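Local atomic coordinates of uncharacterized protein Atu2452 (Agrobacterium tumefaciens, PDB entry 2R8B), a protein that is of unknown function but has the alpha/beta-hydrolase fold and probably acts as a hydrolase related to the dienelactone hydrolases. Residues F79-G82 with A83-P87; K132-R135 with E136-A140; A156-L159 with I160-E164. All blocks are in the same frame, centred on the assembly; numbering follows the deposited sequence.

Interaction 1 of 3, residues F79-G82 with A83-P87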
ATOM      1  N   PHE A  79       5.570   9.935  -5.478  1.00 57.86           N
ATOM      2  CA  PHE A  79       5.033  11.240  -5.110  1.00 57.07           C
ATOM      3  C   PHE A  79       4.243  11.926  -6.218  1.00 58.09           C
ATOM      4  O   PHE A  79       3.055  12.164  -6.026  1.00 58.51           O
ATOM      5  CB  PHE A  79       6.128  12.173  -4.560  1.00 56.47           C
ATOM      6  CG  PHE A  79       5.601  13.420  -3.853  1.00 53.44           C
ATOM      7  CD1 PHE A  79       4.979  13.325  -2.612  1.00 49.61           C
ATOM      8  CD2 PHE A  79       5.774  14.683  -4.425  1.00 52.39           C
ATOM      9  CE1 PHE A  79       4.521  14.432  -1.958  1.00 49.33           C
ATOM     10  CE2 PHE A  79       5.336  15.830  -3.775  1.00 50.68           C
ATOM     11  CZ  PHE A  79       4.702  15.709  -2.531  1.00 52.28           C
ATOM     12  N   ASP A  80       4.852  12.268  -7.358  1.00 58.65           N
ATOM     13  CA  ASP A  80       4.095  13.110  -8.302  1.00 59.39           C
ATOM     14  C   ASP A  80       3.107  12.257  -9.027  1.00 59.52           C
ATOM     15  O   ASP A  80       2.055  12.733  -9.447  1.00 59.53           O
ATOM     16  CB  ASP A  80       4.964  13.903  -9.274  1.00 59.87           C
ATOM     17  CG  ASP A  80       6.356  14.091  -8.763  1.00 60.97           C
ATOM     18  OD1 ASP A  80       6.874  15.219  -8.828  1.00 55.64           O
ATOM     19  OD2 ASP A  80       6.915  13.069  -8.275  1.00 65.94           O
ATOM     20  N   PHE A  81       3.426  10.977  -9.134  1.00 59.99           N
ATOM     21  CA  PHE A  81       2.485  10.035  -9.698  1.00 60.48           C
ATOM     22  C   PHE A  81       1.105  10.156  -9.051  1.00 60.84           C
ATOM     23  O   PHE A  81       0.089  10.289  -9.744  1.00 61.04           O
ATOM     24  CB  PHE A  81       2.989   8.627  -9.540  1.00 60.11           C
ATOM     25  CG  PHE A  81       2.065   7.627 -10.111  1.00 61.59           C
ATOM     26  CD1 PHE A  81       1.782   7.628 -11.479  1.00 62.93           C
ATOM     27  CD2 PHE A  81       1.445   6.685  -9.302  1.00 62.36           C
ATOM     28  CE1 PHE A  81       0.919   6.680 -12.036  1.00 62.30           C
ATOM     29  CE2 PHE A  81       0.585   5.715  -9.864  1.00 61.13           C
ATOM     30  CZ  PHE A  81       0.318   5.727 -11.222  1.00 60.66           C
ATOM     31  N   GLY A  82       1.094  10.105  -7.720  1.00 61.29           N
ATOM     32  CA  GLY A  82      -0.095  10.365  -6.911  1.00 61.88           C
ATOM     33  C   GLY A  82      -0.483  11.831  -6.654  1.00 62.39           C
ATOM     34  O   GLY A  82      -1.555  12.101  -6.143  1.00 62.61           O
ATOM     35  N   ALA A  83       0.359  12.794  -6.984  1.00 62.58           N
ATOM     36  CA  ALA A  83      -0.110  14.182  -6.917  1.00 63.52           C
ATOM     37  C   ALA A  83      -1.033  14.428  -8.103  1.00 63.74           C
ATOM     38  O   ALA A  83      -2.128  15.014  -7.972  1.00 63.44           O
ATOM     39  CB  ALA A  83       1.070  15.183  -6.903  1.00 63.22           C
ATOM     40  N   ARG A  84      -0.544  13.954  -9.249  1.00 64.50           N
ATOM     41  CA  ARG A  84      -1.250  13.892 -10.516  1.00 65.50           C
ATOM     42  C   ARG A  84      -2.548  13.093 -10.333  1.00 64.67           C
ATOM     43  O   ARG A  84      -3.560  13.437 -10.902  1.00 64.50           O
ATOM     44  CB  ARG A  84      -0.350  13.191 -11.550  1.00 65.78           C
ATOM     45  CG  ARG A  84      -0.139  13.864 -12.938  1.00 67.31           C
ATOM     46  CD  ARG A  84       0.220  12.765 -14.041  1.00 68.17           C
ATOM     47  NE  ARG A  84       1.544  12.131 -13.872  1.00 70.94           N
ATOM     48  CZ  ARG A  84       1.766  10.935 -13.323  1.00 72.16           C
ATOM     49  NH1 ARG A  84       0.753  10.193 -12.876  1.00 75.17           N
ATOM     50  NH2 ARG A  84       3.007  10.475 -13.219  1.00 70.97           N
ATOM     51  N   LEU A  85      -2.540  12.040  -9.529  1.00 64.08           N
ATOM     52  CA  LEU A  85      -3.753  11.251  -9.434  1.00 64.03           C
ATOM     53  C   LEU A  85      -4.895  11.866  -8.634  1.00 64.11           C
ATOM     54  O   LEU A  85      -6.048  11.733  -9.011  1.00 64.57           O
ATOM     55  CB  LEU A  85      -3.466   9.861  -8.897  1.00 64.08           C
ATOM     56  CG  LEU A  85      -3.095   8.911 -10.014  1.00 64.26           C
ATOM     57  CD1 LEU A  85      -2.445   7.655  -9.452  1.00 63.10           C
ATOM     58  CD2 LEU A  85      -4.343   8.606 -10.799  1.00 63.70           C
ATOM     59  N   LEU A  86      -4.598  12.475  -7.495  1.00 63.80           N
ATOM     60  CA  LEU A  86      -5.647  13.037  -6.667  1.00 63.22           C
ATOM     61  C   LEU A  86      -5.275  14.486  -6.414  1.00 63.71           C
ATOM     62  O   LEU A  86      -4.573  14.851  -5.448  1.00 63.92           O
ATOM     63  CB  LEU A  86      -5.905  12.198  -5.414  1.00 62.87           C
ATOM     64  CG  LEU A  86      -6.706  10.916  -5.720  1.00 61.51           C
ATOM     65  CD1 LEU A  86      -6.589   9.894  -4.608  1.00 60.03           C
ATOM     66  CD2 LEU A  86      -8.173  11.195  -6.052  1.00 59.91           C
ATOM     67  N   PRO A  87      -5.751  15.326  -7.320  1.00 63.56           N
ATOM     68  CA  PRO A  87      -5.157  16.610  -7.571  1.00 63.40           C
ATOM     69  C   PRO A  87      -5.123  17.386  -6.274  1.00 63.10           C
ATOM     70  O   PRO A  87      -4.349  18.340  -6.127  1.00 63.87           O
ATOM     71  CB  PRO A  87      -6.145  17.259  -8.555  1.00 63.69           C
ATOM     72  CG  PRO A  87      -6.866  16.099  -9.199  1.00 64.19           C
ATOM     73  CD  PRO A  87      -6.969  15.085  -8.115  1.00 63.65           C
TER
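Phe81 and Leu85 lie side by side one helical turn apart, with Arg84 reaching the same aromatic ring by another route. The Phe81 side chain serves as the guide. Its CB lies 4.1 Å from Arg84 NH2. With CG anti to the backbone N (chi1 -180°), the ring is set where both Arg84 and Leu85 can reach it. Arg84 NH1 comes within 4.0 Å of Phe81 CG and also meets CD1 and CE1, an oblique van der Waals approach with the ring and guanidinium planes 70° apart; the chain of Arg84 bends at chi3, which turns its end back toward these atoms. CD2, CE2 and CZ make up the half of the ring covered by Leu85 CD1, which is 3.6 Å from Phe81 CE2. This methyl sits over one face, 4.0 Å from the Phe81 centroid and 25° off the normal, a CH-pi contact.

The backbone beneath is irregular: Arg84 N bonds to Asp80 O at 2.9 Å, nearly straight, whereas the bonds of Ala83, Leu85 and Leu86 back to the preceding turn are weak.

This is the last part of helix 75-85, in the crossover between parallel strands 64-68 and 90-94. Phe81 and Leu85 pack on helix 234-244, while Phe79 and Ala83 meet strands 53-56 and 90-94.

Interaction 2 of 3, residues K132-R135 with E136-A140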
ATOM      1  N   LYS A 132      -2.446   7.532  10.977  1.00 52.18           N
ATOM      2  CA  LYS A 132      -3.362   8.199  11.935  1.00 52.87           C
ATOM      3  C   LYS A 132      -2.899   9.618  12.353  1.00 52.99           C
ATOM      4  O   LYS A 132      -3.723  10.545  12.527  1.00 52.78           O
ATOM      5  CB  LYS A 132      -3.545   7.369  13.217  1.00 53.06           C
ATOM      6  CG  LYS A 132      -4.393   6.097  13.073  1.00 55.01           C
ATOM      7  CD  LYS A 132      -3.811   4.949  13.918  1.00 56.62           C
ATOM      8  CE  LYS A 132      -4.769   3.755  14.059  1.00 57.31           C
ATOM      9  NZ  LYS A 132      -5.713   3.986  15.206  1.00 60.96           N
ATOM     10  N   ALA A 133      -1.584   9.753  12.551  1.00 52.60           N
ATOM     11  CA  ALA A 133      -0.994  10.985  13.068  1.00 51.77           C
ATOM     12  C   ALA A 133      -1.048  12.081  12.003  1.00 51.51           C
ATOM     13  O   ALA A 133      -1.295  13.229  12.329  1.00 51.12           O
ATOM     14  CB  ALA A 133       0.448  10.749  13.579  1.00 51.16           C
ATOM     15  N   ASN A 134      -0.868  11.717  10.731  1.00 51.48           N
ATOM     16  CA  ASN A 134      -0.972  12.695   9.631  1.00 51.06           C
ATOM     17  C   ASN A 134      -2.399  13.054   9.274  1.00 50.90           C
ATOM     18  O   ASN A 134      -2.666  14.197   8.941  1.00 50.99           O
ATOM     19  CB  ASN A 134      -0.229  12.216   8.387  1.00 50.68           C
ATOM     20  CG  ASN A 134       1.256  12.326   8.537  1.00 49.67           C
ATOM     21  OD1 ASN A 134       1.848  13.364   8.316  1.00 50.34           O
ATOM     22  ND2 ASN A 134       1.867  11.248   8.922  1.00 50.27           N
ATOM     23  N   ARG A 135      -3.285  12.063   9.282  1.00 50.99           N
ATOM     24  CA  ARG A 135      -4.720  12.290   9.364  1.00 51.33           C
ATOM     25  C   ARG A 135      -5.012  13.488  10.308  1.00 51.11           C
ATOM     26  O   ARG A 135      -5.581  14.471   9.889  1.00 51.50           O
ATOM     27  CB  ARG A 135      -5.357  11.019   9.911  1.00 51.74           C
ATOM     28  CG  ARG A 135      -6.850  10.982   9.887  1.00 53.54           C
ATOM     29  CD  ARG A 135      -7.234  10.494   8.533  1.00 56.25           C
ATOM     30  NE  ARG A 135      -8.510   9.762   8.419  1.00 57.43           N
ATOM     31  CZ  ARG A 135      -9.003   8.791   9.202  1.00 58.25           C
ATOM     32  NH1 ARG A 135      -8.361   8.312  10.295  1.00 56.61           N
ATOM     33  NH2 ARG A 135     -10.191   8.285   8.847  1.00 57.66           N
ATOM     34  N   GLU A 136      -4.599  13.431  11.568  1.00 51.32           N
ATOM     35  CA  GLU A 136      -4.798  14.560  12.482  1.00 52.18           C
ATOM     36  C   GLU A 136      -4.200  15.826  11.900  1.00 51.75           C
ATOM     37  O   GLU A 136      -4.904  16.796  11.685  1.00 51.79           O
ATOM     38  CB  GLU A 136      -4.160  14.297  13.854  1.00 52.85           C
ATOM     39  CG  GLU A 136      -4.845  13.176  14.723  1.00 56.51           C
ATOM     40  CD  GLU A 136      -5.811  13.733  15.851  1.00 60.05           C
ATOM     41  OE1 GLU A 136      -6.568  12.896  16.451  1.00 57.54           O
ATOM     42  OE2 GLU A 136      -5.796  14.986  16.130  1.00 58.48           O
ATOM     43  N   HIS A 137      -2.903  15.795  11.613  1.00 51.28           N
ATOM     44  CA  HIS A 137      -2.178  16.991  11.267  1.00 51.07           C
ATOM     45  C   HIS A 137      -2.811  17.779  10.131  1.00 51.38           C
ATOM     46  O   HIS A 137      -3.084  18.975  10.291  1.00 50.98           O
ATOM     47  CB  HIS A 137      -0.718  16.699  10.975  1.00 50.33           C
ATOM     48  CG  HIS A 137       0.065  17.928  10.663  1.00 51.20           C
ATOM     49  ND1 HIS A 137       0.861  18.043   9.537  1.00 52.09           N
ATOM     50  CD2 HIS A 137       0.133  19.124  11.299  1.00 48.28           C
ATOM     51  CE1 HIS A 137       1.401  19.255   9.507  1.00 49.92           C
ATOM     52  NE2 HIS A 137       0.957  19.932  10.550  1.00 47.25           N
ATOM     53  N   TYR A 138      -3.069  17.106   9.008  1.00 51.76           N
ATOM     54  CA  TYR A 138      -3.720  17.736   7.819  1.00 52.17           C
ATOM     55  C   TYR A 138      -5.259  17.791   7.831  1.00 52.28           C
ATOM     56  O   TYR A 138      -5.875  18.363   6.925  1.00 51.80           O
ATOM     57  CB  TYR A 138      -3.275  17.052   6.518  1.00 51.59           C
ATOM     58  CG  TYR A 138      -1.794  17.055   6.331  1.00 50.17           C
ATOM     59  CD1 TYR A 138      -1.092  15.899   6.467  1.00 46.49           C
ATOM     60  CD2 TYR A 138      -1.088  18.233   6.030  1.00 49.82           C
ATOM     61  CE1 TYR A 138       0.269  15.863   6.292  1.00 47.44           C
ATOM     62  CE2 TYR A 138       0.312  18.220   5.857  1.00 49.00           C
ATOM     63  CZ  TYR A 138       0.971  17.007   6.000  1.00 50.08           C
ATOM     64  OH  TYR A 138       2.326  16.867   5.832  1.00 51.72           O
ATOM     65  N   GLN A 139      -5.865  17.166   8.842  1.00 53.12           N
ATOM     66  CA  GLN A 139      -7.333  17.142   9.002  1.00 53.51           C
ATOM     67  C   GLN A 139      -7.942  16.526   7.741  1.00 53.23           C
ATOM     68  O   GLN A 139      -8.911  17.049   7.165  1.00 53.80           O
ATOM     69  CB  GLN A 139      -7.856  18.562   9.254  1.00 53.00           C
ATOM     70  CG  GLN A 139      -6.907  19.382  10.095  1.00 53.28           C
ATOM     71  CD  GLN A 139      -7.461  20.771  10.415  1.00 55.20           C
ATOM     72  OE1 GLN A 139      -8.419  20.913  11.175  1.00 56.30           O
ATOM     73  NE2 GLN A 139      -6.852  21.796   9.847  1.00 53.24           N
ATOM     74  N   ALA A 140      -7.300  15.450   7.298  1.00 52.32           N
ATOM     75  CA  ALA A 140      -7.650  14.726   6.089  1.00 52.13           C
ATOM     76  C   ALA A 140      -8.895  13.904   6.362  1.00 52.12           C
ATOM     77  O   ALA A 140      -9.277  13.701   7.524  1.00 52.26           O
ATOM     78  CB  ALA A 140      -6.482  13.807   5.660  1.00 51.27           C
TER
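Lys132 and Glu136 begin the contact at the C-terminal end of helix 117-138: Glu136 N donates to Lys132 O at 3.2 Å, and Glu136 CG lies against the same carbonyl oxygen. The chain of Lys132 itself leads away from the second segment. Ala133 repeats the pattern, its O receiving His137 N at 3.1 Å while Glu136 CB packs beside it.

Asn134 carries the main side-chain contact. Its O accepts Tyr138 N at 2.9 Å. Its side chain runs alongside that of Tyr138, both pointing the same way, and the amide and ring planes are only 15° apart. Both residues place CG anti to their carbonyl carbon (chi1 -74° for Asn134), which keeps the two groups on a common course. Asn134 OD1 thus comes to 3.6 Å from Tyr138 CE1, while Tyr138 CD1 lies near Asn134 O. The amide nitrogen turns elsewhere, donating to Phe130 O one turn back and weakly to Lys48 O.

Arg135 closes the segment. Its O accepts Ala140 N at 3.3 Å, the donor in the carbonyl plane and on a lone pair. Together with the bond from Gln139 N to Glu136 O and the positive phi of Gln139, this makes the ending a Schellman motif. The Arg135 chain bends at chi2, bringing CD to 3.9 Å from Ala140 O, and NE bonds to Gly141 O beyond the turn. Asn134, Tyr138 and Ala140 all touch strand 90-94.

The polar chemistry is therefore mainly that of a helix C-terminus. Ala140 N meets one carbonyl of the last turn, and the arginine donates to a carbonyl just past the end, where its positive charge would be expected to interact favourably with the helix dipole.

Interaction 3 of 3, residues A156-L159 with I160-E164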
ATOM      1  N   ALA A 156      -0.847  -4.122   2.514  1.00 51.54           N
ATOM      2  CA  ALA A 156      -1.722  -5.247   2.703  1.00 50.32           C
ATOM      3  C   ALA A 156      -1.792  -5.635   4.176  1.00 50.83           C
ATOM      4  O   ALA A 156      -2.892  -5.773   4.712  1.00 52.69           O
ATOM      5  CB  ALA A 156      -1.287  -6.335   1.914  1.00 49.38           C
ATOM      6  N   ASN A 157      -0.663  -5.770   4.874  1.00 50.55           N
ATOM      7  CA  ASN A 157      -0.703  -6.159   6.313  1.00 49.50           C
ATOM      8  C   ASN A 157      -1.470  -5.107   7.165  1.00 49.77           C
ATOM      9  O   ASN A 157      -2.198  -5.469   8.133  1.00 50.80           O
ATOM     10  CB  ASN A 157       0.693  -6.435   6.874  1.00 48.93           C
ATOM     11  CG  ASN A 157       0.664  -7.277   8.175  1.00 50.89           C
ATOM     12  OD1 ASN A 157       0.134  -8.393   8.202  1.00 55.67           O
ATOM     13  ND2 ASN A 157       1.261  -6.758   9.245  1.00 49.42           N
ATOM     14  N   VAL A 158      -1.366  -3.823   6.810  1.00 48.69           N
ATOM     15  CA  VAL A 158      -2.184  -2.837   7.511  1.00 47.97           C
ATOM     16  C   VAL A 158      -3.675  -3.101   7.298  1.00 48.34           C
ATOM     17  O   VAL A 158      -4.436  -3.144   8.261  1.00 48.25           O
ATOM     18  CB  VAL A 158      -1.887  -1.408   7.133  1.00 47.69           C
ATOM     19  CG1 VAL A 158      -2.805  -0.530   7.951  1.00 49.07           C
ATOM     20  CG2 VAL A 158      -0.410  -1.021   7.405  1.00 46.90           C
ATOM     21  N   LEU A 159      -4.088  -3.303   6.044  1.00 48.85           N
ATOM     22  CA  LEU A 159      -5.455  -3.739   5.722  1.00 49.32           C
ATOM     23  C   LEU A 159      -5.937  -4.895   6.573  1.00 50.88           C
ATOM     24  O   LEU A 159      -7.129  -4.984   6.902  1.00 51.93           O
ATOM     25  CB  LEU A 159      -5.525  -4.176   4.270  1.00 48.56           C
ATOM     26  CG  LEU A 159      -5.161  -3.052   3.302  1.00 49.35           C
ATOM     27  CD1 LEU A 159      -5.273  -3.541   1.853  1.00 49.68           C
ATOM     28  CD2 LEU A 159      -5.985  -1.781   3.516  1.00 40.27           C
ATOM     29  N   ILE A 160      -5.011  -5.805   6.904  1.00 52.03           N
ATOM     30  CA  ILE A 160      -5.290  -6.957   7.751  1.00 52.01           C
ATOM     31  C   ILE A 160      -5.327  -6.658   9.241  1.00 52.54           C
ATOM     32  O   ILE A 160      -6.174  -7.206   9.955  1.00 52.77           O
ATOM     33  CB  ILE A 160      -4.277  -8.061   7.482  1.00 52.02           C
ATOM     34  CG1 ILE A 160      -4.596  -8.733   6.143  1.00 52.77           C
ATOM     35  CG2 ILE A 160      -4.316  -9.090   8.560  1.00 51.37           C
ATOM     36  CD1 ILE A 160      -3.357  -9.286   5.434  1.00 55.06           C
ATOM     37  N   GLU A 161      -4.406  -5.831   9.729  1.00 52.97           N
ATOM     38  CA  GLU A 161      -4.273  -5.661  11.183  1.00 53.69           C
ATOM     39  C   GLU A 161      -5.129  -4.503  11.697  1.00 54.16           C
ATOM     40  O   GLU A 161      -5.547  -4.490  12.863  1.00 53.83           O
ATOM     41  CB  GLU A 161      -2.818  -5.434  11.558  1.00 53.67           C
ATOM     42  CG  GLU A 161      -1.896  -6.570  11.147  1.00 55.89           C
ATOM     43  CD  GLU A 161      -1.938  -7.747  12.130  1.00 59.76           C
ATOM     44  OE1 GLU A 161      -1.931  -8.929  11.700  1.00 62.82           O
ATOM     45  OE2 GLU A 161      -1.974  -7.490  13.345  1.00 60.75           O
ATOM     46  N   GLN A 162      -5.382  -3.533  10.823  1.00 54.34           N
ATOM     47  CA  GLN A 162      -6.225  -2.376  11.141  1.00 55.21           C
ATOM     48  C   GLN A 162      -7.298  -2.350  10.098  1.00 55.24           C
ATOM     49  O   GLN A 162      -7.309  -1.461   9.227  1.00 55.03           O
ATOM     50  CB  GLN A 162      -5.433  -1.096  11.008  1.00 55.66           C
ATOM     51  CG  GLN A 162      -4.025  -1.192  11.525  1.00 57.56           C
ATOM     52  CD  GLN A 162      -3.965  -0.975  13.015  1.00 59.06           C
ATOM     53  OE1 GLN A 162      -3.428   0.024  13.475  1.00 61.18           O
ATOM     54  NE2 GLN A 162      -4.543  -1.893  13.777  1.00 59.32           N
ATOM     55  N   PRO A 163      -8.181  -3.353  10.133  1.00 55.70           N
ATOM     56  CA  PRO A 163      -9.027  -3.480   8.954  1.00 56.26           C
ATOM     57  C   PRO A 163      -9.885  -2.214   8.722  1.00 56.51           C
ATOM     58  O   PRO A 163     -10.377  -1.992   7.624  1.00 56.93           O
ATOM     59  CB  PRO A 163      -9.858  -4.750   9.264  1.00 56.42           C
ATOM     60  CG  PRO A 163      -9.822  -4.873  10.766  1.00 55.83           C
ATOM     61  CD  PRO A 163      -8.481  -4.366  11.164  1.00 54.84           C
ATOM     62  N   GLU A 164     -10.000  -1.362   9.735  1.00 56.82           N
ATOM     63  CA  GLU A 164     -10.908  -0.244   9.650  1.00 57.41           C
ATOM     64  C   GLU A 164     -10.246   1.096   9.358  1.00 57.44           C
ATOM     65  O   GLU A 164     -10.913   2.148   9.319  1.00 58.58           O
ATOM     66  CB  GLU A 164     -11.832  -0.208  10.874  1.00 56.71           C
ATOM     67  CG  GLU A 164     -13.049  -1.099  10.638  1.00 57.74           C
ATOM     68  CD  GLU A 164     -14.200  -0.959  11.671  1.00 59.19           C
ATOM     69  OE1 GLU A 164     -14.294   0.102  12.341  1.00 63.00           O
ATOM     70  OE2 GLU A 164     -15.038  -1.906  11.784  1.00 58.38           O
TER
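Ala156 and Ile160 meet on the tightly packed, buried side of this helix end: Ile160 N bonds to Ala156 O at 3.0 Å, and the CD1 methyl of Ile160 folds back to 3.6 Å from the same Ala156 O. Next to them, Leu159 O receives a CA-H...O contact from Pro163 CA at 3.2 Å; Gln217 NE2 also donates to this carbonyl.

Gln162 stands between this part and the solvent side. Its N donates to Val158 O at 2.8 Å with an N-H...O angle of 161°, and Val158 CG1 lies 3.8 Å from Gln162 CG. The looser, exposed side belongs to Glu161. Its chain bends at chi2 and lays CG 3.7 Å from Asn157 ND2, so aliphatic carbon, rather than the carboxylate, passes beside the amide. Asn157 ND2 instead donates to Thr124 OG1, and Glu161 OE1 has a long, weak ion pair with Lys181. Gln162 NE2 curls back to Glu161 O at 2.9 Å, approaching from above the carbonyl plane.

The contact ends helix 150-161, the connection between parallel strands 143-148 and 168-172. Asn157, Glu161 and Gln162 face helix 117-138, while Leu159, Ile160 and Pro163 pack against loop residues Phe166, Pro180 and Ser183.

In the fold
All three contacts finish helices of an alpha/beta-hydrolase fold, but at different depths. Interaction 3 is buried, its centre about 10 Å from the centre of the chain; interaction 1 is partly buried; interaction 2 lies on the surface, its centre about 18 Å from that of the chain. Interactions 1 and 3 lie on opposite sides of the centre, each in a strand-helix-strand crossover of the main sheet. Interactions 1 and 2 do not touch, yet both reach strand 90-94. Interactions 2 and 3 meet directly, Lys132 CE lying 4.0 Å from Gln162 OE1. Helix 150-161 follows Ser149, on a probable nucleophile elbow. An aromatic ring shared by a leucine methyl and a guanidinium marks interaction 1, a Schellman C-terminus beside an amide-ring pair interaction 2, and mixed packing interaction 3.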